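Local coordinates for protein orotidine 5'-phosphate decarboxylase (Sulfolobus solfataricus, PDB 4DBD) that probably catalyses the decarboxylation of orotidine 5'-monophosphate to uridine 5'-monophosphate, the last step of de novo UMP synthesis, at residues N107-A112 / K158-S163; G171-A176 / G187-N192; I88-S93 / I131-P136. All coordinates share one frame; numbering follows the deposited sequence.

Interaction 1: residues N107-A112 / K158-S163; sequences NLYLVA and KMTIVS
Tyr109 carries its CG anti to the carbonyl carbon (chi1 -75°), which swings the phenol across toward Thr160 and Val162. Thr160 keeps OG1 beside the backbone N (chi1 -58°), which leaves the methyl CG2 anti to that N and facing the phenol. All three side chains lie inside the TIM barrel, where strands 107-113 and 160-163 are separated by strand 138-141, so no backbone hydrogen bond joins them. The nearest CA atoms, those of Tyr109 and Thr160, are 8.4 Å apart, and it is the long aromatic side chain that bridges this gap.

Two neighbours divide the same side of the ring between them. The methyl of Thr160 comes up at the edge, close to the ring plane, with its CG2 3.9 Å from Tyr109 OH and equally near CE1. Val162 sits one inward-facing position further along its strand and crosses the tyrosine at about a right angle; its CG1 comes in obliquely, 4.0 Å from Tyr109 CE1, while its other methyl, CG2, stands 4.2 Å from Tyr109 CD1. These are van der Waals contacts of methyl groups with the phenol, and no stack is involved.

The hydroxyl has its polar partner elsewhere: Glu55, at the start of strand 55-62, is hydrogen-bonded to it through OE1, and Lys137 NZ adds a weak bond. Tyr109 therefore ties an apolar patch of the core to Glu55 near the N-terminal ends of the strands. An alanine here is likely to leave Glu55 OE1 without its phenol partner and open a gap beside Thr160 and Val162. Next to that hydroxyl, Thr160 CB lies 4.1 Å from Tyr109 OH, just behind the touching methyl.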
ATOM      1  N   ASN A 107      11.402 -12.920  -4.244  1.00 16.02           N
ATOM      2  CA  ASN A 107      10.468 -13.621  -3.369  1.00 19.56           C
ATOM      3  C   ASN A 107       9.250 -12.754  -3.043  1.00 18.84           C
ATOM      4  O   ASN A 107       9.352 -11.523  -2.966  1.00 13.72           O
ATOM      5  CB  ASN A 107      11.147 -14.001  -2.048  1.00 18.15           C
ATOM      6  CG  ASN A 107      12.357 -14.887  -2.237  1.00 28.78           C
ATOM      7  OD1 ASN A 107      12.310 -15.892  -2.946  1.00 27.67           O
ATOM      8  ND2 ASN A 107      13.457 -14.519  -1.588  1.00 29.87           N
ATOM      9  N   LEU A 108       8.110 -13.405  -2.816  1.00 18.71           N
ATOM     10  CA  LEU A 108       6.889 -12.724  -2.394  1.00 15.15           C
ATOM     11  C   LEU A 108       6.505 -13.186  -0.994  1.00 15.20           C
ATOM     12  O   LEU A 108       6.528 -14.381  -0.702  1.00 19.39           O
ATOM     13  CB  LEU A 108       5.731 -13.026  -3.371  1.00 16.95           C
ATOM     14  CG  LEU A 108       4.345 -12.436  -3.097  1.00 14.58           C
ATOM     15  CD1 LEU A 108       4.388 -10.904  -3.052  1.00 16.88           C
ATOM     16  CD2 LEU A 108       3.303 -12.927  -4.113  1.00 14.93           C
ATOM     17  N   TYR A 109       6.194 -12.226  -0.128  1.00 15.99           N
ATOM     18  CA  TYR A 109       5.617 -12.496   1.193  1.00 14.51           C
ATOM     19  C   TYR A 109       4.225 -11.883   1.220  1.00 14.44           C
ATOM     20  O   TYR A 109       4.057 -10.720   0.839  1.00 16.46           O
ATOM     21  CB  TYR A 109       6.463 -11.831   2.282  1.00 14.17           C
ATOM     22  CG  TYR A 109       7.767 -12.531   2.560  1.00 18.35           C
ATOM     23  CD1 TYR A 109       7.902 -13.369   3.658  1.00 26.60           C
ATOM     24  CD2 TYR A 109       8.869 -12.350   1.733  1.00 22.88           C
ATOM     25  CE1 TYR A 109       9.093 -14.014   3.923  1.00 25.62           C
ATOM     26  CE2 TYR A 109      10.075 -12.992   1.995  1.00 23.91           C
ATOM     27  CZ  TYR A 109      10.172 -13.823   3.091  1.00 25.71           C
ATOM     28  OH  TYR A 109      11.347 -14.473   3.366  1.00 31.83           O
ATOM     29  N   LEU A 110       3.227 -12.641   1.681  1.00 15.41           N
ATOM     30  CA  LEU A 110       1.861 -12.121   1.717  1.00 12.69           C
ATOM     31  C   LEU A 110       1.405 -11.841   3.147  1.00 16.85           C
ATOM     32  O   LEU A 110       1.665 -12.621   4.060  1.00 14.15           O
ATOM     33  CB  LEU A 110       0.887 -13.083   1.048  1.00 10.81           C
ATOM     34  CG  LEU A 110       1.042 -13.348  -0.449  1.00 10.87           C
ATOM     35  CD1 LEU A 110      -0.010 -14.349  -0.898  1.00 11.59           C
ATOM     36  CD2 LEU A 110       0.925 -12.036  -1.251  1.00 15.19           C
ATOM     37  N   VAL A 111       0.727 -10.715   3.333  1.00 12.08           N
ATOM     38  CA  VAL A 111       0.217 -10.345   4.648  1.00 15.03           C
ATOM     39  C   VAL A 111      -1.017 -11.176   5.002  1.00 15.66           C
ATOM     40  O   VAL A 111      -2.034 -11.130   4.297  1.00 17.92           O
ATOM     41  CB  VAL A 111      -0.129  -8.851   4.702  1.00 13.45           C
ATOM     42  CG1 VAL A 111      -0.798  -8.523   6.040  1.00 16.75           C
ATOM     43  CG2 VAL A 111       1.130  -8.029   4.504  1.00 14.37           C
ATOM     44  N   ALA A 112      -0.932 -11.943   6.087  1.00 13.85           N
ATOM     45  CA  ALA A 112      -2.051 -12.818   6.473  1.00 15.62           C
ATOM     46  C   ALA A 112      -2.836 -12.256   7.648  1.00 14.00           C
ATOM     47  O   ALA A 112      -4.071 -12.232   7.622  1.00 17.02           O
ATOM     48  CB  ALA A 112      -1.572 -14.243   6.777  1.00 15.13           C
ATOM     49  N   LYS A 158       5.858 -25.370   5.494  1.00 33.72           N
ATOM     50  CA  LYS A 158       7.094 -25.064   4.764  1.00 33.68           C
ATOM     51  C   LYS A 158       7.337 -23.569   4.517  1.00 36.23           C
ATOM     52  O   LYS A 158       8.437 -23.166   4.126  1.00 40.29           O
ATOM     53  CB  LYS A 158       7.133 -25.810   3.422  1.00 43.85           C
ATOM     54  CG  LYS A 158       7.420 -27.297   3.532  1.00 48.67           C
ATOM     55  CD  LYS A 158       7.699 -27.889   2.161  1.00 54.22           C
ATOM     56  CE  LYS A 158       7.991 -29.378   2.247  1.00 65.58           C
ATOM     57  NZ  LYS A 158       6.839 -30.129   2.815  1.00 64.70           N
ATOM     58  N   MET A 159       6.310 -22.760   4.741  1.00 28.73           N
ATOM     59  CA  MET A 159       6.371 -21.330   4.494  1.00 27.93           C
ATOM     60  C   MET A 159       7.295 -20.621   5.478  1.00 29.60           C
ATOM     61  O   MET A 159       7.370 -21.013   6.647  1.00 22.78           O
ATOM     62  CB  MET A 159       4.966 -20.761   4.670  1.00 32.18           C
ATOM     63  CG  MET A 159       4.793 -19.401   4.075  1.00 35.23           C
ATOM     64  SD  MET A 159       4.467 -19.609   2.335  1.00 51.44           S
ATOM     65  CE  MET A 159       2.841 -20.325   2.405  1.00 26.50           C
ATOM     66  N   THR A 160       8.004 -19.584   5.020  1.00 20.09           N
ATOM     67  CA  THR A 160       8.662 -18.666   5.952  1.00 26.42           C
ATOM     68  C   THR A 160       7.608 -17.776   6.609  1.00 23.56           C
ATOM     69  O   THR A 160       6.825 -17.114   5.928  1.00 22.51           O
ATOM     70  CB  THR A 160       9.722 -17.785   5.257  1.00 23.42           C
ATOM     71  OG1 THR A 160      10.694 -18.629   4.631  1.00 29.08           O
ATOM     72  CG2 THR A 160      10.423 -16.866   6.261  1.00 25.50           C
ATOM     73  N   ILE A 161       7.593 -17.759   7.935  1.00 24.58           N
ATOM     74  CA  ILE A 161       6.657 -16.920   8.670  1.00 20.11           C
ATOM     75  C   ILE A 161       7.432 -15.798   9.337  1.00 17.19           C
ATOM     76  O   ILE A 161       8.398 -16.040  10.048  1.00 19.63           O
ATOM     77  CB  ILE A 161       5.844 -17.752   9.695  1.00 23.82           C
ATOM     78  CG1 ILE A 161       5.012 -18.804   8.952  1.00 23.09           C
ATOM     79  CG2 ILE A 161       4.971 -16.855  10.575  1.00 17.93           C
ATOM     80  CD1 ILE A 161       4.011 -19.576   9.820  1.00 27.86           C
ATOM     81  N   VAL A 162       7.021 -14.563   9.067  1.00 17.67           N
ATOM     82  CA  VAL A 162       7.674 -13.385   9.639  1.00 16.72           C
ATOM     83  C   VAL A 162       6.635 -12.619  10.438  1.00 16.79           C
ATOM     84  O   VAL A 162       5.459 -12.536  10.039  1.00 17.46           O
ATOM     85  CB  VAL A 162       8.314 -12.487   8.557  1.00 24.68           C
ATOM     86  CG1 VAL A 162       9.439 -13.240   7.850  1.00 16.90           C
ATOM     87  CG2 VAL A 162       7.257 -11.996   7.566  1.00 16.94           C
ATOM     88  N   SER A 163       7.053 -12.103  11.591  1.00 16.97           N
ATOM     89  CA  SER A 163       6.100 -11.558  12.553  1.00 17.83           C
ATOM     90  C   SER A 163       6.532 -10.219  13.109  1.00 21.54           C
ATOM     91  O   SER A 163       7.468 -10.142  13.899  1.00 21.04           O
ATOM     92  CB  SER A 163       5.907 -12.532  13.720  1.00 18.83           C
ATOM     93  OG  SER A 163       5.298 -13.730  13.291  1.00 23.64           O
TER

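Interaction 2: residues G171-A176 / G187-N192; sequences GSYGDA and GRSIYN. With SO4 (sulfate ion), chain B.
Tyr173 points the hydroxyl end of its ring at Ser189, and the serine OG lies at the ring edge, close to the ring plane. The two hydroxyls meet in a short hydrogen bond, Tyr173 OH to Ser189 OG, 2.7 Å, in which either could be the donor. This is the phosphate-binding corner of the TIM barrel: the loop after strand 160-163 faces the short helix 188-191 that follows strand 183-186, and both carry residues predicted to bind the substrate. A sulfate ion, probably from the crystallisation liquor, sits there, consistent with the place of the OMP phosphate.

Arg188 turns the edge of its guanidinium toward the ion, with the sulfur near the plane of the group. A bend at chi3 (-79°) folds the chain back, so that NE and the residue's own backbone N converge on one oxygen. Sulfate O2 lies 2.8 Å from Arg188 NE in a nearly straight bond (170°), and Arg188 N reaches the same oxygen at 2.8 Å. The next oxygen round, O3, takes Arg188 NH2 at 3.0 Å. Gln169 NE2 also binds the ion, and Tyr67 of the second subunit makes a cation-pi contact with Arg188, so the dimer partner helps enclose the site.

Behind the arginine, the ring of Tyr191 presents one face to Arg188 CA, which stands 3.8 Å above the ring plane over its centre. On the other segment, Ser172 to Asp175 form a type II beta turn, in which Gly174 supplies the positive phi. Gly187, the N-cap of the short helix, leaves no side chain to collide with the ion, and its backbone N gives a more bent bond (139°) to sulfate O4 at 2.8 Å.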
ATOM      1  N   GLY A 171       4.352  -7.069  21.305  1.00 33.13           N
ATOM      2  CA  GLY A 171       5.067  -8.334  21.238  1.00 37.91           C
ATOM      3  C   GLY A 171       6.300  -8.393  22.133  1.00 31.85           C
ATOM      4  O   GLY A 171       7.238  -7.588  21.976  1.00 30.94           O
ATOM      5  N   SER A 172       6.292  -9.343  23.074  1.00 32.94           N
ATOM      6  CA  SER A 172       7.450  -9.617  23.934  1.00 29.37           C
ATOM      7  C   SER A 172       8.488 -10.422  23.156  1.00 22.97           C
ATOM      8  O   SER A 172       8.176 -11.486  22.641  1.00 23.15           O
ATOM      9  CB  SER A 172       7.019 -10.395  25.170  1.00 28.51           C
ATOM     10  OG  SER A 172       8.137 -10.724  25.980  1.00 39.48           O
ATOM     11  N   TYR A 173       9.723  -9.919  23.083  1.00 22.06           N
ATOM     12  CA  TYR A 173      10.716 -10.469  22.155  1.00 20.16           C
ATOM     13  C   TYR A 173      10.899 -11.971  22.272  1.00 18.23           C
ATOM     14  O   TYR A 173      11.189 -12.487  23.358  1.00 18.33           O
ATOM     15  CB  TYR A 173      12.071  -9.773  22.315  1.00 17.66           C
ATOM     16  CG  TYR A 173      11.937  -8.283  22.399  1.00 17.36           C
ATOM     17  CD1 TYR A 173      11.603  -7.533  21.276  1.00 20.63           C
ATOM     18  CD2 TYR A 173      12.124  -7.623  23.600  1.00 21.03           C
ATOM     19  CE1 TYR A 173      11.469  -6.164  21.354  1.00 26.42           C
ATOM     20  CE2 TYR A 173      11.998  -6.251  23.687  1.00 21.44           C
ATOM     21  CZ  TYR A 173      11.670  -5.529  22.572  1.00 20.36           C
ATOM     22  OH  TYR A 173      11.538  -4.162  22.659  1.00 29.26           O
ATOM     23  N   GLY A 174      10.751 -12.658  21.143  1.00 16.79           N
ATOM     24  CA  GLY A 174      10.965 -14.090  21.070  1.00 20.69           C
ATOM     25  C   GLY A 174       9.683 -14.894  21.148  1.00 18.81           C
ATOM     26  O   GLY A 174       9.678 -16.084  20.833  1.00 20.95           O
ATOM     27  N   ASP A 175       8.593 -14.250  21.558  1.00 20.07           N
ATOM     28  CA  ASP A 175       7.320 -14.963  21.712  1.00 24.40           C
ATOM     29  C   ASP A 175       6.751 -15.426  20.383  1.00 25.12           C
ATOM     30  O   ASP A 175       6.064 -16.454  20.319  1.00 20.32           O
ATOM     31  CB  ASP A 175       6.266 -14.104  22.429  1.00 19.41           C
ATOM     32  CG  ASP A 175       6.512 -13.986  23.926  1.00 28.80           C
ATOM     33  OD1 ASP A 175       7.480 -14.581  24.448  1.00 25.47           O
ATOM     34  OD2 ASP A 175       5.713 -13.295  24.585  1.00 26.25           O
ATOM     35  N   ALA A 176       7.005 -14.657  19.329  1.00 22.11           N
ATOM     36  CA  ALA A 176       6.497 -15.014  18.013  1.00 20.40           C
ATOM     37  C   ALA A 176       7.270 -16.200  17.462  1.00 20.53           C
ATOM     38  O   ALA A 176       6.677 -17.169  16.985  1.00 16.73           O
ATOM     39  CB  ALA A 176       6.567 -13.832  17.068  1.00 16.85           C
ATOM     40  N   GLY A 187      11.103  -2.811  14.758  1.00 17.09           N
ATOM     41  CA  GLY A 187      11.390  -1.475  14.281  1.00 16.77           C
ATOM     42  C   GLY A 187      11.827  -0.557  15.401  1.00 17.57           C
ATOM     43  O   GLY A 187      13.006  -0.508  15.742  1.00 17.19           O
ATOM     44  N   ARG A 188      10.864   0.146  15.995  1.00 15.09           N
ATOM     45  CA  ARG A 188      11.155   1.206  16.967  1.00 20.01           C
ATOM     46  C   ARG A 188      12.040   0.762  18.128  1.00 19.39           C
ATOM     47  O   ARG A 188      12.891   1.528  18.587  1.00 21.20           O
ATOM     48  CB  ARG A 188       9.851   1.808  17.512  1.00 21.02           C
ATOM     49  CG  ARG A 188       9.226   2.840  16.579  1.00 27.29           C
ATOM     50  CD  ARG A 188       7.818   3.171  16.991  1.00 27.15           C
ATOM     51  NE  ARG A 188       6.883   2.141  16.550  1.00 28.27           N
ATOM     52  CZ  ARG A 188       5.567   2.219  16.708  1.00 29.92           C
ATOM     53  NH1 ARG A 188       5.043   3.285  17.301  1.00 26.62           N
ATOM     54  NH2 ARG A 188       4.782   1.237  16.265  1.00 25.10           N
ATOM     55  N   SER A 189      11.822  -0.456  18.611  1.00 19.98           N
ATOM     56  CA  SER A 189      12.628  -1.008  19.699  1.00 21.87           C
ATOM     57  C   SER A 189      14.130  -0.873  19.412  1.00 23.70           C
ATOM     58  O   SER A 189      14.937  -0.736  20.325  1.00 24.19           O
ATOM     59  CB  SER A 189      12.267  -2.473  19.932  1.00 19.29           C
ATOM     60  OG  SER A 189      10.970  -2.589  20.493  1.00 37.70           O
ATOM     61  N   ILE A 190      14.500  -0.900  18.134  1.00 21.45           N
ATOM     62  CA  ILE A 190      15.905  -0.775  17.750  1.00 16.23           C
ATOM     63  C   ILE A 190      16.251   0.631  17.277  1.00 21.80           C
ATOM     64  O   ILE A 190      17.151   1.277  17.836  1.00 22.51           O
ATOM     65  CB  ILE A 190      16.262  -1.800  16.641  1.00 15.78           C
ATOM     66  CG1 ILE A 190      16.189  -3.231  17.211  1.00 19.22           C
ATOM     67  CG2 ILE A 190      17.632  -1.482  16.023  1.00 15.66           C
ATOM     68  CD1 ILE A 190      15.975  -4.314  16.187  1.00 19.55           C
ATOM     69  N   TYR A 191      15.550   1.125  16.256  1.00 21.39           N
ATOM     70  CA  TYR A 191      15.981   2.373  15.628  1.00 21.48           C
ATOM     71  C   TYR A 191      15.721   3.637  16.451  1.00 21.55           C
ATOM     72  O   TYR A 191      16.319   4.688  16.172  1.00 23.63           O
ATOM     73  CB  TYR A 191      15.494   2.498  14.164  1.00 21.49           C
ATOM     74  CG  TYR A 191      13.999   2.648  13.945  1.00 20.30           C
ATOM     75  CD1 TYR A 191      13.341   3.811  14.312  1.00 24.68           C
ATOM     76  CD2 TYR A 191      13.257   1.639  13.323  1.00 20.09           C
ATOM     77  CE1 TYR A 191      11.975   3.965  14.094  1.00 24.29           C
ATOM     78  CE2 TYR A 191      11.881   1.785  13.096  1.00 16.09           C
ATOM     79  CZ  TYR A 191      11.255   2.956  13.484  1.00 18.17           C
ATOM     80  OH  TYR A 191       9.898   3.138  13.274  1.00 21.53           O
ATOM     81  N   ASN A 192      14.855   3.535  17.461  1.00 21.79           N
ATOM     82  CA  ASN A 192      14.620   4.634  18.400  1.00 23.20           C
ATOM     83  C   ASN A 192      15.356   4.445  19.734  1.00 35.09           C
ATOM     84  O   ASN A 192      15.155   5.219  20.679  1.00 27.30           O
ATOM     85  CB  ASN A 192      13.123   4.833  18.667  1.00 26.15           C
ATOM     86  CG  ASN A 192      12.430   5.665  17.592  1.00 22.28           C
ATOM     87  OD1 ASN A 192      13.074   6.313  16.769  1.00 22.76           O
ATOM     88  ND2 ASN A 192      11.098   5.661  17.616  1.00 27.07           N
TER
HETATM   89  S   SO4 B 301       7.594  -1.291  15.020  0.69 23.19           S
HETATM   90  O1  SO4 B 301       7.385  -1.559  13.594  0.69 25.35           O
HETATM   91  O2  SO4 B 301       8.189   0.026  15.192  0.69 18.71           O
HETATM   92  O3  SO4 B 301       6.304  -1.314  15.720  0.69 25.33           O
HETATM   93  O4  SO4 B 301       8.470  -2.320  15.581  0.69 25.20           O

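Interaction 3: residues I88-S93 / I131-P136; sequences IGVKGS and IREISP
Lys91 NZ and Glu133 OE1 form a salt bridge at 3.0 Å, whose hydrogen bond is weak in geometry. It joins two neighbouring outer helices of the TIM barrel, the first turn of 90-103 and the last turn of 124-134, which flank strand 107-113 in the chain. The lysine and the glutamate cross at about a right angle. Glu133 reaches out with its chain extended beyond CG, whereas Lys91 bends at chi2 and chi3 to bring its ammonium round to the carboxylate; the other oxygen, OE2, is 3.7 Å from Lys91 NZ.

Beneath the charged pair lies Val90. Its CG2 comes tightly up to the carboxylate, 3.1 Å from Glu133 OE1, an approach that implies no attraction. The apolar contact is with Ile134, whose CG1 the same methyl, Val90 CG2, reaches at 4.0 Å as valine and isoleucine slide past each other in opposite directions. Further in, Ile134 also packs on Leu108 and Leu94, leading from the exposed bridge toward the barrel wall.

Gly89, at the N-cap of helix 90-103, has a positive phi that would jam a side chain against the preceding carbonyl. The second subunit borders this corner: its His116 NE2 is hydrogen-bonded to Ile88 O, and its Glu117 packs on Lys91. Deeper in the contact, Val90 CG1 lies 4.1 Å from Ile134 CD1.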
ATOM      1  N   ILE A  88      -6.189  -8.507  -1.334  1.00 14.48           N
ATOM      2  CA  ILE A  88      -6.475  -8.004  -2.688  1.00 16.68           C
ATOM      3  C   ILE A  88      -6.841  -9.100  -3.685  1.00 18.02           C
ATOM      4  O   ILE A  88      -7.411  -8.819  -4.740  1.00 19.09           O
ATOM      5  CB  ILE A  88      -5.318  -7.175  -3.254  1.00 15.86           C
ATOM      6  CG1 ILE A  88      -4.065  -8.030  -3.401  1.00 14.01           C
ATOM      7  CG2 ILE A  88      -5.039  -5.966  -2.351  1.00 22.09           C
ATOM      8  CD1 ILE A  88      -2.842  -7.197  -3.752  1.00 17.67           C
ATOM      9  N   GLY A  89      -6.489 -10.341  -3.366  1.00 14.72           N
ATOM     10  CA  GLY A  89      -6.923 -11.459  -4.176  1.00 18.71           C
ATOM     11  C   GLY A  89      -5.997 -11.781  -5.330  1.00 19.55           C
ATOM     12  O   GLY A  89      -4.951 -11.143  -5.527  1.00 18.83           O
ATOM     13  N   VAL A  90      -6.394 -12.771  -6.123  1.00 17.90           N
ATOM     14  CA  VAL A  90      -5.478 -13.361  -7.093  1.00 18.20           C
ATOM     15  C   VAL A  90      -5.643 -12.797  -8.509  1.00 17.85           C
ATOM     16  O   VAL A  90      -4.760 -12.123  -9.027  1.00 20.13           O
ATOM     17  CB  VAL A  90      -5.620 -14.905  -7.096  1.00 22.58           C
ATOM     18  CG1 VAL A  90      -4.749 -15.548  -8.192  1.00 18.67           C
ATOM     19  CG2 VAL A  90      -5.286 -15.471  -5.711  1.00 18.85           C
ATOM     20  N   LYS A  91      -6.785 -13.060  -9.134  1.00 16.18           N
ATOM     21  CA  LYS A  91      -6.942 -12.751 -10.551  1.00 16.39           C
ATOM     22  C   LYS A  91      -6.809 -11.265 -10.854  1.00 18.77           C
ATOM     23  O   LYS A  91      -7.595 -10.449 -10.362  1.00 18.08           O
ATOM     24  CB  LYS A  91      -8.286 -13.281 -11.067  1.00 18.58           C
ATOM     25  CG  LYS A  91      -8.265 -14.757 -11.431  1.00 28.03           C
ATOM     26  CD  LYS A  91      -7.673 -15.576 -10.292  1.00 36.99           C
ATOM     27  CE  LYS A  91      -8.362 -16.926 -10.126  1.00 45.92           C
ATOM     28  NZ  LYS A  91      -8.209 -17.441  -8.722  1.00 32.45           N
ATOM     29  N   GLY A  92      -5.806 -10.912 -11.655  1.00 15.21           N
ATOM     30  CA  GLY A  92      -5.618  -9.531 -12.072  1.00 15.65           C
ATOM     31  C   GLY A  92      -4.898  -8.693 -11.026  1.00 19.78           C
ATOM     32  O   GLY A  92      -4.792  -7.471 -11.156  1.00 15.22           O
ATOM     33  N   SER A  93      -4.407  -9.351  -9.984  1.00 15.32           N
ATOM     34  CA  SER A  93      -3.659  -8.664  -8.930  1.00 14.07           C
ATOM     35  C   SER A  93      -2.458  -9.516  -8.526  1.00 14.92           C
ATOM     36  O   SER A  93      -1.396  -9.424  -9.136  1.00 15.61           O
ATOM     37  CB  SER A  93      -4.576  -8.346  -7.750  1.00 16.49           C
ATOM     38  OG  SER A  93      -3.887  -7.676  -6.706  1.00 21.01           O
ATOM     39  N   ILE A 131      -3.438 -17.452  -0.180  1.00 16.63           N
ATOM     40  CA  ILE A 131      -2.061 -17.880   0.049  1.00 20.04           C
ATOM     41  C   ILE A 131      -1.798 -19.240  -0.592  1.00 20.90           C
ATOM     42  O   ILE A 131      -0.748 -19.466  -1.189  1.00 20.59           O
ATOM     43  CB  ILE A 131      -1.713 -17.896   1.558  1.00 17.27           C
ATOM     44  CG1 ILE A 131      -1.708 -16.459   2.091  1.00 15.94           C
ATOM     45  CG2 ILE A 131      -0.376 -18.564   1.796  1.00 17.88           C
ATOM     46  CD1 ILE A 131      -1.721 -16.355   3.619  1.00 17.94           C
ATOM     47  N   ARG A 132      -2.760 -20.146  -0.475  1.00 19.36           N
ATOM     48  CA  ARG A 132      -2.635 -21.457  -1.118  1.00 26.02           C
ATOM     49  C   ARG A 132      -2.510 -21.399  -2.645  1.00 22.90           C
ATOM     50  O   ARG A 132      -1.706 -22.123  -3.228  1.00 25.31           O
ATOM     51  CB  ARG A 132      -3.796 -22.359  -0.710  1.00 22.71           C
ATOM     52  CG  ARG A 132      -3.759 -22.746   0.744  1.00 18.87           C
ATOM     53  CD  ARG A 132      -5.094 -23.323   1.175  1.00 18.97           C
ATOM     54  NE  ARG A 132      -5.072 -23.724   2.573  1.00 29.45           N
ATOM     55  CZ  ARG A 132      -6.057 -23.484   3.432  1.00 30.02           C
ATOM     56  NH1 ARG A 132      -7.157 -22.857   3.031  1.00 27.36           N
ATOM     57  NH2 ARG A 132      -5.944 -23.881   4.689  1.00 24.76           N
ATOM     58  N   GLU A 133      -3.294 -20.541  -3.293  1.00 22.61           N
ATOM     59  CA  GLU A 133      -3.208 -20.397  -4.749  1.00 21.71           C
ATOM     60  C   GLU A 133      -1.873 -19.811  -5.200  1.00 25.96           C
ATOM     61  O   GLU A 133      -1.278 -20.269  -6.170  1.00 24.80           O
ATOM     62  CB  GLU A 133      -4.344 -19.525  -5.285  1.00 25.01           C
ATOM     63  CG  GLU A 133      -5.694 -20.201  -5.329  1.00 32.46           C
ATOM     64  CD  GLU A 133      -6.761 -19.304  -5.924  1.00 41.35           C
ATOM     65  OE1 GLU A 133      -6.395 -18.283  -6.548  1.00 37.29           O
ATOM     66  OE2 GLU A 133      -7.963 -19.612  -5.762  1.00 43.85           O
ATOM     67  N   ILE A 134      -1.409 -18.788  -4.489  1.00 20.41           N
ATOM     68  CA  ILE A 134      -0.224 -18.033  -4.890  1.00 18.54           C
ATOM     69  C   ILE A 134       1.070 -18.741  -4.515  1.00 21.59           C
ATOM     70  O   ILE A 134       2.043 -18.698  -5.263  1.00 19.88           O
ATOM     71  CB  ILE A 134      -0.244 -16.608  -4.281  1.00 18.84           C
ATOM     72  CG1 ILE A 134      -1.376 -15.789  -4.910  1.00 17.23           C
ATOM     73  CG2 ILE A 134       1.099 -15.902  -4.473  1.00 17.86           C
ATOM     74  CD1 ILE A 134      -1.104 -15.362  -6.354  1.00 17.09           C
ATOM     75  N   SER A 135       1.073 -19.404  -3.365  1.00 19.39           N
ATOM     76  CA  SER A 135       2.250 -20.125  -2.894  1.00 19.64           C
ATOM     77  C   SER A 135       3.476 -19.216  -2.797  1.00 22.67           C
ATOM     78  O   SER A 135       4.488 -19.448  -3.466  1.00 23.03           O
ATOM     79  CB  SER A 135       2.533 -21.331  -3.799  1.00 30.06           C
ATOM     80  OG  SER A 135       3.650 -22.063  -3.329  1.00 39.99           O
ATOM     81  N   PRO A 136       3.385 -18.172  -1.960  1.00 21.01           N
ATOM     82  CA  PRO A 136       4.478 -17.218  -1.741  1.00 20.41           C
ATOM     83  C   PRO A 136       5.659 -17.878  -1.027  1.00 21.37           C
ATOM     84  O   PRO A 136       5.518 -18.981  -0.506  1.00 18.42           O
ATOM     85  CB  PRO A 136       3.835 -16.152  -0.834  1.00 15.03           C
ATOM     86  CG  PRO A 136       2.728 -16.914  -0.099  1.00 14.59           C
ATOM     87  CD  PRO A 136       2.202 -17.887  -1.121  1.00 18.42           C
TER

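How the interactions relate
All three contacts belong to one eight-stranded TIM barrel. Interaction 1 lies in its interior, interaction 2 at the probable phosphate site and interaction 3 in the outer helical layer by the dimer interface. Interactions 1 and 3 have centres 13 Å apart and alternate along the chain, 88-93, 107-112, 131-136, 158-163, so strand 107-113 comes between the two helices in sequence. They touch where Met159 CE meets Ile131 CG2 at 3.7 Å. Interaction 2 follows later, its centre 18 Å from that of interaction 1, and Ser163 CB packs on Ala176 CB at 3.7 Å. Interactions 2 and 3 lie on opposite sides of the chain's centre, 29 Å apart between centres, yet both border the second subunit.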